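Local coordinates for protein cobalt-precorrin-5B C(1)-methyltransferase (Archaeoglobus fulgidus, PDB 1SR8) that probably catalyses the S-adenosylmethionine-dependent methylation of C-1 in cobalt-precorrin-5B, giving cobalt-precorrin-6A on the anaerobic route to adenosylcobalamin, at residues 28-31 with 36-39; 65-70 with 75-80; 158-163 with 179-184; 213-218 with 255-260. All blocks are in the same frame, centred on the assembly; numbering follows the deposited sequence.

Interaction 1. Residues 28-31 with 36-39; sequences GLYI and GYLR
Two backbone hydrogen bonds join I31 and L38, the hydrogen-bonded pair of a short antiparallel beta hairpin. I31 N donates a hydrogen bond to L38 O at 2.8 Å and nearly straight (176°); L38 N returns a bond to I31 O that is more bent. CA-H...O contacts line the same seam, with Y30 CA 3.4 Å from L38 O.

The aromatic contact lies on the sheet face that carries Y30 and R39. Y30 turns an edge toward the face of Y37 in an offset T-shaped pair, with ring centroids 5.9 Å apart and planes at 79°. The touch itself is between Y30 CD2 and the Y37 CB methylene, 4.0 Å apart. R39 runs alongside Y30 in the same direction: its NH1 sits at the ring edge, 3.9 Å from Y30 CE2, while Y30 OH lies over one face of the guanidinium. Both have CG anti to the carbonyl carbon (chi1 -61° in each), which keeps them abreast. With an alanine in place of Y30, the face of Y37 would probably lose its edge partner and the R39 side chain would be likely to turn more freely.

Apolar packing occupies the other face, where I31 CB and L38 CB meet at 4.0 Å.

K24 makes cation-pi contacts with both tyrosines, while helix 195-204 covers the opposite face through L197, which touches I31 and L38. Strand 36-42 is the central strand of a three-stranded antiparallel sheet, between strands 30-33 and 189-190.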
loop_
_atom_site.group_PDB
_atom_site.type_symbol
_atom_site.label_atom_id
_atom_site.label_comp_id
_atom_site.label_asym_id
_atom_site.label_seq_id
_atom_site.Cartn_x
_atom_site.Cartn_y
_atom_site.Cartn_z
ATOM N N GLY A 28 -11.095 1.857 -4.179
ATOM C CA GLY A 28 -9.760 2.044 -3.636
ATOM C C GLY A 28 -8.711 2.048 -4.736
ATOM O O GLY A 28 -7.552 2.390 -4.506
ATOM N N LEU A 29 -9.117 1.686 -5.946
ATOM C CA LEU A 29 -8.179 1.634 -7.060
ATOM C C LEU A 29 -8.046 2.932 -7.868
ATOM O O LEU A 29 -7.160 3.051 -8.718
ATOM C CB LEU A 29 -8.538 0.449 -7.972
ATOM C CG LEU A 29 -8.297 -0.924 -7.320
ATOM C CD1 LEU A 29 -9.015 -1.999 -8.107
ATOM C CD2 LEU A 29 -6.810 -1.221 -7.243
ATOM N N TYR A 30 -8.902 3.912 -7.595
ATOM C CA TYR A 30 -8.815 5.173 -8.317
ATOM C C TYR A 30 -8.851 6.416 -7.444
ATOM O O TYR A 30 -9.660 6.524 -6.514
ATOM C CB TYR A 30 -9.936 5.285 -9.347
ATOM C CG TYR A 30 -9.910 4.215 -10.403
ATOM C CD1 TYR A 30 -10.457 2.959 -10.157
ATOM C CD2 TYR A 30 -9.310 4.446 -11.638
ATOM C CE1 TYR A 30 -10.405 1.958 -11.110
ATOM C CE2 TYR A 30 -9.250 3.451 -12.602
ATOM C CZ TYR A 30 -9.797 2.208 -12.329
ATOM O OH TYR A 30 -9.709 1.194 -13.259
ATOM N N ILE A 31 -7.950 7.343 -7.762
ATOM C CA ILE A 31 -7.865 8.638 -7.101
ATOM C C ILE A 31 -8.332 9.630 -8.170
ATOM O O ILE A 31 -7.651 9.863 -9.171
ATOM C CB ILE A 31 -6.426 9.023 -6.700
ATOM C CG1 ILE A 31 -5.902 8.090 -5.611
ATOM C CG2 ILE A 31 -6.409 10.456 -6.199
ATOM C CD1 ILE A 31 -4.505 8.438 -5.141
ATOM N N GLY A 36 -9.503 13.732 -14.761
ATOM C CA GLY A 36 -9.231 12.319 -14.965
ATOM C C GLY A 36 -9.086 11.523 -13.686
ATOM O O GLY A 36 -9.614 11.913 -12.646
ATOM N N TYR A 37 -8.362 10.409 -13.768
ATOM C CA TYR A 37 -8.134 9.525 -12.624
ATOM C C TYR A 37 -6.666 9.112 -12.513
ATOM O O TYR A 37 -5.931 9.120 -13.500
ATOM C CB TYR A 37 -8.966 8.239 -12.768
ATOM C CG TYR A 37 -10.470 8.422 -12.721
ATOM C CD1 TYR A 37 -11.148 8.502 -11.500
ATOM C CD2 TYR A 37 -11.219 8.528 -13.899
ATOM C CE1 TYR A 37 -12.544 8.685 -11.450
ATOM C CE2 TYR A 37 -12.618 8.714 -13.862
ATOM C CZ TYR A 37 -13.271 8.793 -12.635
ATOM O OH TYR A 37 -14.637 8.987 -12.594
ATOM N N LEU A 38 -6.241 8.778 -11.297
ATOM C CA LEU A 38 -4.893 8.270 -11.060
ATOM C C LEU A 38 -5.180 6.853 -10.573
ATOM O O LEU A 38 -6.119 6.633 -9.803
ATOM C CB LEU A 38 -4.152 9.061 -9.977
ATOM C CG LEU A 38 -3.330 10.271 -10.431
ATOM C CD1 LEU A 38 -2.755 10.997 -9.223
ATOM C CD2 LEU A 38 -2.212 9.811 -11.338
ATOM N N ARG A 39 -4.395 5.891 -11.044
ATOM C CA ARG A 39 -4.593 4.492 -10.675
ATOM C C ARG A 39 -3.711 4.039 -9.501
ATOM O O ARG A 39 -2.496 4.226 -9.514
ATOM C CB ARG A 39 -4.331 3.594 -11.904
ATOM C CG ARG A 39 -5.256 3.858 -13.105
ATOM C CD ARG A 39 -4.594 3.500 -14.449
ATOM N NE ARG A 39 -5.010 2.204 -15.002
ATOM C CZ ARG A 39 -6.163 1.965 -15.639
ATOM N NH1 ARG A 39 -7.053 2.938 -15.823
ATOM N NH2 ARG A 39 -6.430 0.746 -16.104
#

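Interaction 2. Residues 65-70 with 75-80; sequences KVKVST and DVEVEV
K65 faces E79 as a non-hydrogen-bonded pair of an antiparallel beta hairpin, their side chains lying side by side and pointing the same way. The extended lysine brings CE to 3.0 Å from E79 OE2, but NZ stays 4.0 Å from that oxygen, so the charges are near each other without forming a salt bridge. V66 pairs with V78 through two bonds: V66 N to V78 O at 3.0 Å and V78 N to V66 O at 2.9 Å. K67, its chain bent at chi3 and chi4, makes a long salt bridge from NZ to E77 OE1 (3.8 Å) and crosses D75 at about a right angle. V68 repeats the two-bond pattern with V76, V76 N reaching V68 O at 2.8 Å. Past the strand, S69 CB lies 3.4 Å from D75 OD1, and T70 CG2 meets V76 CG2 at 3.9 Å. A water accepts from T70 N and donates to D75 OD1, while T70 OG1 bonds to V74 O.

Charged residues thus occupy one face. The valine face packs on helix 44-57 through V53 and A54, and strand 63-68 forms an edge of a six-stranded mixed sheet.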
loop_
_atom_site.group_PDB
_atom_site.type_symbol
_atom_site.label_atom_id
_atom_site.label_comp_id
_atom_site.label_asym_id
_atom_site.label_seq_id
_atom_site.Cartn_x
_atom_site.Cartn_y
_atom_site.Cartn_z
ATOM N N LYS A 65 -9.666 -14.632 -11.793
ATOM C CA LYS A 65 -9.758 -13.475 -10.901
ATOM C C LYS A 65 -10.199 -13.950 -9.525
ATOM O O LYS A 65 -10.935 -14.929 -9.397
ATOM C CB LYS A 65 -10.792 -12.465 -11.404
ATOM C CG LYS A 65 -10.456 -11.817 -12.728
ATOM C CD LYS A 65 -11.641 -10.997 -13.261
ATOM C CE LYS A 65 -11.370 -10.435 -14.674
ATOM N NZ LYS A 65 -12.550 -9.722 -15.255
ATOM N N VAL A 66 -9.738 -13.264 -8.493
ATOM C CA VAL A 66 -10.134 -13.603 -7.133
ATOM C C VAL A 66 -10.366 -12.292 -6.410
ATOM O O VAL A 66 -9.909 -11.235 -6.847
ATOM C CB VAL A 66 -9.040 -14.395 -6.365
ATOM C CG1 VAL A 66 -8.667 -15.656 -7.125
ATOM C CG2 VAL A 66 -7.822 -13.520 -6.140
ATOM N N LYS A 67 -11.098 -12.355 -5.312
ATOM C CA LYS A 67 -11.349 -11.166 -4.533
ATOM C C LYS A 67 -10.615 -11.357 -3.214
ATOM O O LYS A 67 -10.729 -12.406 -2.583
ATOM C CB LYS A 67 -12.848 -11.005 -4.302
ATOM C CG LYS A 67 -13.238 -9.740 -3.552
ATOM C CD LYS A 67 -14.742 -9.490 -3.630
ATOM C CE LYS A 67 -15.180 -9.178 -5.073
ATOM N NZ LYS A 67 -14.929 -10.296 -6.055
ATOM N N VAL A 68 -9.835 -10.364 -2.813
ATOM C CA VAL A 68 -9.115 -10.462 -1.553
ATOM C C VAL A 68 -9.416 -9.268 -0.655
ATOM O O VAL A 68 -9.666 -8.156 -1.136
ATOM C CB VAL A 68 -7.589 -10.552 -1.776
ATOM C CG1 VAL A 68 -7.237 -11.873 -2.423
ATOM C CG2 VAL A 68 -7.127 -9.411 -2.647
ATOM N N SER A 69 -9.422 -9.510 0.653
ATOM C CA SER A 69 -9.665 -8.440 1.603
ATOM C C SER A 69 -8.329 -7.722 1.779
ATOM O O SER A 69 -7.274 -8.284 1.479
ATOM C CB SER A 69 -10.163 -9.011 2.933
ATOM O OG SER A 69 -9.266 -9.974 3.464
ATOM N N THR A 70 -8.375 -6.472 2.233
ATOM C CA THR A 70 -7.165 -5.676 2.436
ATOM C C THR A 70 -7.223 -5.079 3.827
ATOM O O THR A 70 -8.296 -5.007 4.429
ATOM C CB THR A 70 -7.065 -4.502 1.439
ATOM O OG1 THR A 70 -8.190 -3.638 1.615
ATOM C CG2 THR A 70 -7.046 -5.001 -0.000
ATOM N N ASP A 75 -12.185 -4.686 -0.281
ATOM C CA ASP A 75 -11.875 -5.898 -1.035
ATOM C C ASP A 75 -11.492 -5.510 -2.450
ATOM O O ASP A 75 -12.091 -4.606 -3.030
ATOM C CB ASP A 75 -13.070 -6.844 -1.081
ATOM C CG ASP A 75 -13.490 -7.320 0.290
ATOM O OD1 ASP A 75 -12.625 -7.456 1.174
ATOM O OD2 ASP A 75 -14.691 -7.573 0.475
ATOM N N VAL A 76 -10.491 -6.185 -3.001
ATOM C CA VAL A 76 -10.036 -5.882 -4.353
ATOM C C VAL A 76 -10.018 -7.113 -5.230
ATOM O O VAL A 76 -9.634 -8.192 -4.794
ATOM C CB VAL A 76 -8.611 -5.297 -4.360
ATOM C CG1 VAL A 76 -8.191 -4.975 -5.794
ATOM C CG2 VAL A 76 -8.562 -4.050 -3.515
ATOM N N GLU A 77 -10.430 -6.948 -6.476
ATOM C CA GLU A 77 -10.436 -8.058 -7.404
ATOM C C GLU A 77 -9.103 -8.026 -8.156
ATOM O O GLU A 77 -8.693 -6.992 -8.691
ATOM C CB GLU A 77 -11.616 -7.908 -8.348
ATOM C CG GLU A 77 -11.825 -9.052 -9.295
ATOM C CD GLU A 77 -13.069 -8.848 -10.133
ATOM O OE1 GLU A 77 -14.189 -8.984 -9.584
ATOM O OE2 GLU A 77 -12.922 -8.531 -11.334
ATOM N N VAL A 78 -8.419 -9.166 -8.167
ATOM C CA VAL A 78 -7.116 -9.292 -8.813
ATOM C C VAL A 78 -7.142 -10.366 -9.901
ATOM O O VAL A 78 -7.679 -11.463 -9.703
ATOM C CB VAL A 78 -6.017 -9.676 -7.769
ATOM C CG1 VAL A 78 -4.654 -9.795 -8.433
ATOM C CG2 VAL A 78 -5.970 -8.638 -6.661
ATOM N N GLU A 79 -6.563 -10.037 -11.052
ATOM C CA GLU A 79 -6.491 -10.983 -12.154
ATOM C C GLU A 79 -5.329 -11.927 -11.888
ATOM O O GLU A 79 -4.238 -11.498 -11.523
ATOM C CB GLU A 79 -6.300 -10.248 -13.484
ATOM C CG GLU A 79 -7.562 -9.540 -13.949
ATOM C CD GLU A 79 -7.766 -9.637 -15.452
ATOM O OE1 GLU A 79 -7.063 -8.921 -16.203
ATOM O OE2 GLU A 79 -8.627 -10.444 -15.881
ATOM N N VAL A 80 -5.575 -13.218 -12.058
ATOM C CA VAL A 80 -4.553 -14.214 -11.802
ATOM C C VAL A 80 -4.542 -15.276 -12.898
ATOM O O VAL A 80 -5.428 -15.315 -13.756
ATOM C CB VAL A 80 -4.812 -14.932 -10.452
ATOM C CG1 VAL A 80 -4.922 -13.928 -9.327
ATOM C CG2 VAL A 80 -6.090 -15.752 -10.540
HETATM O O HOH W 1 -11.138 -5.860 2.680
#

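Interaction 3. Residues 158-163 with 179-184; sequences ISVPDG and GGISIL
V160 and I181 meet where a type I beta turn, V160 to G163, leads from strand 155-159 into helix 163-168 and packs against the short, weakly bonded strand at 180-181. The close part of the contact is apolar and buried. I181 CD1 comes up to both methyls of V160, 3.9 Å from CG1 and 4.1 Å from CG2, and the two side chains cross at about a right angle. I181 carries CG1 between its backbone N and carbonyl carbon (chi1 61°), with chi2 near 169° extending CD1 from there to V160; CG2, anti to the carbonyl carbon, is directed instead to the backbone of G163. F106 of strand 105-111 also touches V160.

Glycine at 163 fits the turn itself, since a beta carbon there would clash with V160 O, the acceptor that closes the turn with G163 N at 2.8 Å. The backbones come nearest at G163 and G180, whose CA atoms are 4.8 Å apart, yet no hydrogen bond links the two segments; I181 instead bonds through its backbone to G121.

The outer side of the turn is looser. D162, exposed at the N-cap position of the helix, points away from 179-184 and makes no capping bond, and P161 packs on E107 and R120. Only 216 Å² is buried between the segments in all. The side of the contact nearest the helix ends on I181 CG2, set 3.6 Å from G163 O.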
loop_
_atom_site.group_PDB
_atom_site.type_symbol
_atom_site.label_atom_id
_atom_site.label_comp_id
_atom_site.label_asym_id
_atom_site.label_seq_id
_atom_site.Cartn_x
_atom_site.Cartn_y
_atom_site.Cartn_z
ATOM N N ILE A 158 4.037 -19.415 -0.692
ATOM C CA ILE A 158 4.085 -18.242 -1.555
ATOM C C ILE A 158 5.545 -17.952 -1.906
ATOM O O ILE A 158 6.395 -17.867 -1.018
ATOM C CB ILE A 158 3.461 -17.021 -0.836
ATOM C CG1 ILE A 158 2.001 -17.331 -0.468
ATOM C CG2 ILE A 158 3.591 -15.778 -1.715
ATOM C CD1 ILE A 158 1.342 -16.291 0.410
ATOM N N SER A 159 5.832 -17.817 -3.201
ATOM C CA SER A 159 7.196 -17.558 -3.660
ATOM C C SER A 159 7.275 -16.431 -4.675
ATOM O O SER A 159 6.284 -16.079 -5.311
ATOM C CB SER A 159 7.800 -18.814 -4.301
ATOM O OG SER A 159 7.852 -19.888 -3.381
ATOM N N VAL A 160 8.479 -15.890 -4.827
ATOM C CA VAL A 160 8.741 -14.811 -5.773
ATOM C C VAL A 160 9.960 -15.217 -6.627
ATOM O O VAL A 160 11.111 -14.980 -6.254
ATOM C CB VAL A 160 9.019 -13.493 -5.023
ATOM C CG1 VAL A 160 9.102 -12.339 -6.004
ATOM C CG2 VAL A 160 7.925 -13.259 -3.991
ATOM N N PRO A 161 9.708 -15.841 -7.787
ATOM C CA PRO A 161 10.727 -16.310 -8.733
ATOM C C PRO A 161 11.930 -15.392 -8.957
ATOM O O PRO A 161 13.069 -15.864 -8.964
ATOM C CB PRO A 161 9.925 -16.540 -10.003
ATOM C CG PRO A 161 8.623 -17.043 -9.462
ATOM C CD PRO A 161 8.351 -16.098 -8.311
ATOM N N ASP A 162 11.695 -14.093 -9.139
ATOM C CA ASP A 162 12.800 -13.161 -9.369
ATOM C C ASP A 162 13.051 -12.293 -8.154
ATOM O O ASP A 162 13.684 -11.243 -8.250
ATOM C CB ASP A 162 12.510 -12.251 -10.564
ATOM C CG ASP A 162 12.276 -13.023 -11.845
ATOM O OD1 ASP A 162 13.127 -13.865 -12.212
ATOM O OD2 ASP A 162 11.237 -12.782 -12.490
ATOM N N GLY A 163 12.558 -12.743 -7.009
ATOM C CA GLY A 163 12.714 -11.973 -5.798
ATOM C C GLY A 163 14.136 -11.731 -5.354
ATOM O O GLY A 163 14.482 -10.622 -4.956
ATOM N N GLY A 179 18.393 -12.395 0.538
ATOM C CA GLY A 179 17.873 -13.519 -0.214
ATOM C C GLY A 179 16.530 -13.298 -0.888
ATOM O O GLY A 179 15.963 -14.237 -1.448
ATOM N N GLY A 180 16.009 -12.076 -0.844
ATOM C CA GLY A 180 14.728 -11.820 -1.476
ATOM C C GLY A 180 14.070 -10.522 -1.042
ATOM O O GLY A 180 14.609 -9.783 -0.220
ATOM N N ILE A 181 12.898 -10.246 -1.601
ATOM C CA ILE A 181 12.170 -9.027 -1.272
ATOM C C ILE A 181 11.312 -9.185 -0.021
ATOM O O ILE A 181 11.157 -10.284 0.519
ATOM C CB ILE A 181 11.232 -8.611 -2.423
ATOM C CG1 ILE A 181 10.202 -9.715 -2.683
ATOM C CG2 ILE A 181 12.032 -8.371 -3.680
ATOM C CD1 ILE A 181 9.077 -9.301 -3.612
ATOM N N SER A 182 10.753 -8.064 0.427
ATOM C CA SER A 182 9.865 -8.037 1.583
ATOM C C SER A 182 8.421 -8.097 1.068
ATOM O O SER A 182 8.131 -7.715 -0.062
ATOM C CB SER A 182 10.045 -6.735 2.366
ATOM O OG SER A 182 11.403 -6.482 2.678
ATOM N N ILE A 183 7.522 -8.606 1.893
ATOM C CA ILE A 183 6.117 -8.655 1.539
ATOM C C ILE A 183 5.489 -7.710 2.554
ATOM O O ILE A 183 5.528 -7.957 3.758
ATOM C CB ILE A 183 5.553 -10.071 1.678
ATOM C CG1 ILE A 183 6.256 -10.986 0.672
ATOM C CG2 ILE A 183 4.051 -10.063 1.451
ATOM C CD1 ILE A 183 5.762 -12.407 0.671
ATOM N N LEU A 184 4.928 -6.612 2.066
ATOM C CA LEU A 184 4.354 -5.615 2.948
ATOM C C LEU A 184 3.156 -4.876 2.368
ATOM O O LEU A 184 2.688 -5.182 1.274
ATOM C CB LEU A 184 5.455 -4.624 3.323
ATOM C CG LEU A 184 6.239 -4.054 2.143
ATOM C CD1 LEU A 184 5.471 -2.878 1.552
ATOM C CD2 LEU A 184 7.618 -3.602 2.600
#

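Interaction 4. Residues 213-218 with 255-260; sequences ITTGRK and PGLLKI
T215 lays its CB and CG2 against L257, the two side chains running past one another head to tail. L257 CD1 approaches T215 CB to 3.6 Å and also reaches the backbone, 3.5 Å from T215 O, so this one methyl spans the root of the threonine side chain and its carbonyl. Behind it, L257 CB lies 3.8 Å from T215 CG2. That methyl has a second neighbour, L258 CD2 at 3.9 Å; the T215 and L258 side chains cross at about a right angle. L258 does not start out pointed at T215; chi2 near 179° extends CD1 away from the backbone and leaves CD2, the other branch, to reach the threonine.

The torsion of T215 sorts its two branches. At chi1 53° OG1 stands between the backbone N and the carbonyl carbon, while CG2 is anti to the carbonyl carbon and lies against both leucines. The hydroxyl makes a weak hydrogen bond with F254 N, just before helix 255-262. No hydrogen bond crosses between 213-218 and 255-260 themselves, and the shared surface is modest, 144 Å².

In the fold, this is where two neighbouring strands of a four-stranded parallel sheet, 210-214 and 248-253, run out into their helices, as in an alpha/beta domain of open-sheet type. T215 occupies the turn after strand 210-214, and G216 is the N-cap residue of helix 217-226. L257 and L258 lie in the first turn of helix 255-262, where K259 N bonds to P255 O at 3.1 Å. L258 also packs on V279 and V281 of strand 278-281 and on I239 of helix 239-242, while L257 touches V237.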
loop_
_atom_site.group_PDB
_atom_site.type_symbol
_atom_site.label_atom_id
_atom_site.label_comp_id
_atom_site.label_asym_id
_atom_site.label_seq_id
_atom_site.Cartn_x
_atom_site.Cartn_y
_atom_site.Cartn_z
ATOM N N ILE A 213 0.161 16.971 7.676
ATOM C CA ILE A 213 1.015 16.481 6.588
ATOM C C ILE A 213 1.836 15.314 7.154
ATOM O O ILE A 213 2.788 15.527 7.910
ATOM C CB ILE A 213 1.980 17.591 6.096
ATOM C CG1 ILE A 213 1.190 18.863 5.770
ATOM C CG2 ILE A 213 2.742 17.116 4.858
ATOM C CD1 ILE A 213 2.058 20.090 5.539
ATOM N N THR A 214 1.465 14.086 6.794
ATOM C CA THR A 214 2.153 12.908 7.309
ATOM C C THR A 214 3.018 12.186 6.278
ATOM O O THR A 214 2.809 12.324 5.076
ATOM C CB THR A 214 1.139 11.926 7.933
ATOM O OG1 THR A 214 0.391 11.257 6.905
ATOM C CG2 THR A 214 0.176 12.700 8.823
ATOM N N THR A 215 3.998 11.423 6.766
ATOM C CA THR A 215 4.933 10.687 5.909
ATOM C C THR A 215 4.452 9.318 5.417
ATOM O O THR A 215 4.907 8.829 4.379
ATOM C CB THR A 215 6.299 10.491 6.617
ATOM O OG1 THR A 215 6.092 9.898 7.902
ATOM C CG2 THR A 215 7.004 11.813 6.785
ATOM N N GLY A 216 3.543 8.699 6.154
ATOM C CA GLY A 216 3.049 7.401 5.748
ATOM C C GLY A 216 1.793 7.040 6.503
ATOM O O GLY A 216 1.267 7.855 7.265
ATOM N N ARG A 217 1.312 5.818 6.309
ATOM C CA ARG A 217 0.099 5.369 6.970
ATOM C C ARG A 217 0.186 5.375 8.497
ATOM O O ARG A 217 -0.770 5.748 9.161
ATOM C CB ARG A 217 -0.278 3.968 6.476
ATOM C CG ARG A 217 -1.590 3.409 7.045
ATOM C CD ARG A 217 -2.794 4.261 6.649
ATOM N NE ARG A 217 -4.044 3.588 6.987
ATOM C CZ ARG A 217 -5.227 3.907 6.471
ATOM N NH1 ARG A 217 -5.322 4.899 5.597
ATOM N NH2 ARG A 217 -6.305 3.208 6.796
ATOM N N LYS A 218 1.315 4.961 9.062
ATOM C CA LYS A 218 1.431 4.943 10.519
ATOM C C LYS A 218 1.338 6.355 11.068
ATOM O O LYS A 218 0.678 6.582 12.083
ATOM C CB LYS A 218 2.745 4.287 10.954
ATOM C CG LYS A 218 2.906 2.867 10.395
ATOM C CD LYS A 218 4.130 2.127 10.951
ATOM C CE LYS A 218 4.699 1.138 9.921
ATOM N NZ LYS A 218 3.716 0.104 9.462
ATOM N N PRO A 255 11.366 9.643 11.736
ATOM C CA PRO A 255 12.730 10.112 11.488
ATOM C C PRO A 255 13.268 9.847 10.083
ATOM O O PRO A 255 13.874 10.725 9.456
ATOM C CB PRO A 255 13.531 9.376 12.549
ATOM C CG PRO A 255 12.574 9.317 13.691
ATOM C CD PRO A 255 11.295 8.912 13.014
ATOM N N GLY A 256 13.040 8.630 9.599
ATOM C CA GLY A 256 13.519 8.231 8.287
ATOM C C GLY A 256 13.161 9.137 7.130
ATOM O O GLY A 256 14.045 9.618 6.424
ATOM N N LEU A 257 11.868 9.369 6.932
ATOM C CA LEU A 257 11.398 10.202 5.833
ATOM C C LEU A 257 11.523 11.694 6.106
ATOM O O LEU A 257 11.694 12.488 5.179
ATOM C CB LEU A 257 9.947 9.849 5.497
ATOM C CG LEU A 257 9.758 8.483 4.838
ATOM C CD1 LEU A 257 8.311 8.062 4.887
ATOM C CD2 LEU A 257 10.238 8.565 3.410
ATOM N N LEU A 258 11.440 12.080 7.374
ATOM C CA LEU A 258 11.561 13.487 7.735
ATOM C C LEU A 258 12.959 14.038 7.439
ATOM O O LEU A 258 13.100 15.173 6.983
ATOM C CB LEU A 258 11.219 13.689 9.216
ATOM C CG LEU A 258 9.743 13.551 9.588
ATOM C CD1 LEU A 258 9.568 13.745 11.084
ATOM C CD2 LEU A 258 8.929 14.580 8.816
ATOM N N LYS A 259 13.995 13.244 7.695
ATOM C CA LYS A 259 15.350 13.710 7.424
ATOM C C LYS A 259 15.604 13.710 5.918
ATOM O O LYS A 259 16.430 14.476 5.421
ATOM C CB LYS A 259 16.389 12.845 8.149
ATOM C CG LYS A 259 16.334 11.381 7.799
ATOM C CD LYS A 259 17.494 10.621 8.424
ATOM C CE LYS A 259 17.438 9.149 8.036
ATOM N NZ LYS A 259 17.307 8.983 6.556
ATOM N N ILE A 260 14.887 12.857 5.190
ATOM C CA ILE A 260 15.031 12.808 3.739
ATOM C C ILE A 260 14.463 14.104 3.162
ATOM O O ILE A 260 15.029 14.687 2.242
ATOM C CB ILE A 260 14.269 11.608 3.126
ATOM C CG1 ILE A 260 14.886 10.296 3.611
ATOM C CG2 ILE A 260 14.314 11.679 1.611
ATOM C CD1 ILE A 260 14.201 9.055 3.077
#

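Overall arrangement
From the N terminus the contacts follow one another in series, none enclosing or crossing another. Interaction 1 closes a tight hairpin, and interaction 2 closes a second one further along; their centres are 17 Å apart, and they touch where L29 CD1 packs on V76 CG1 at 3.9 Å. Interaction 3 closes a longer loop containing helix 163-168, and shares with interaction 2 the six-stranded mixed sheet, whose strands 63-68 and 155-159 they reach. Interaction 4 closes the widest loop, 36 residues, tying the loop after strand 210-214 of the parallel sheet to helix 255-262. It lies across the chain's centre from interaction 2, their centres about 29 Å apart, as interaction 3 does from interaction 1.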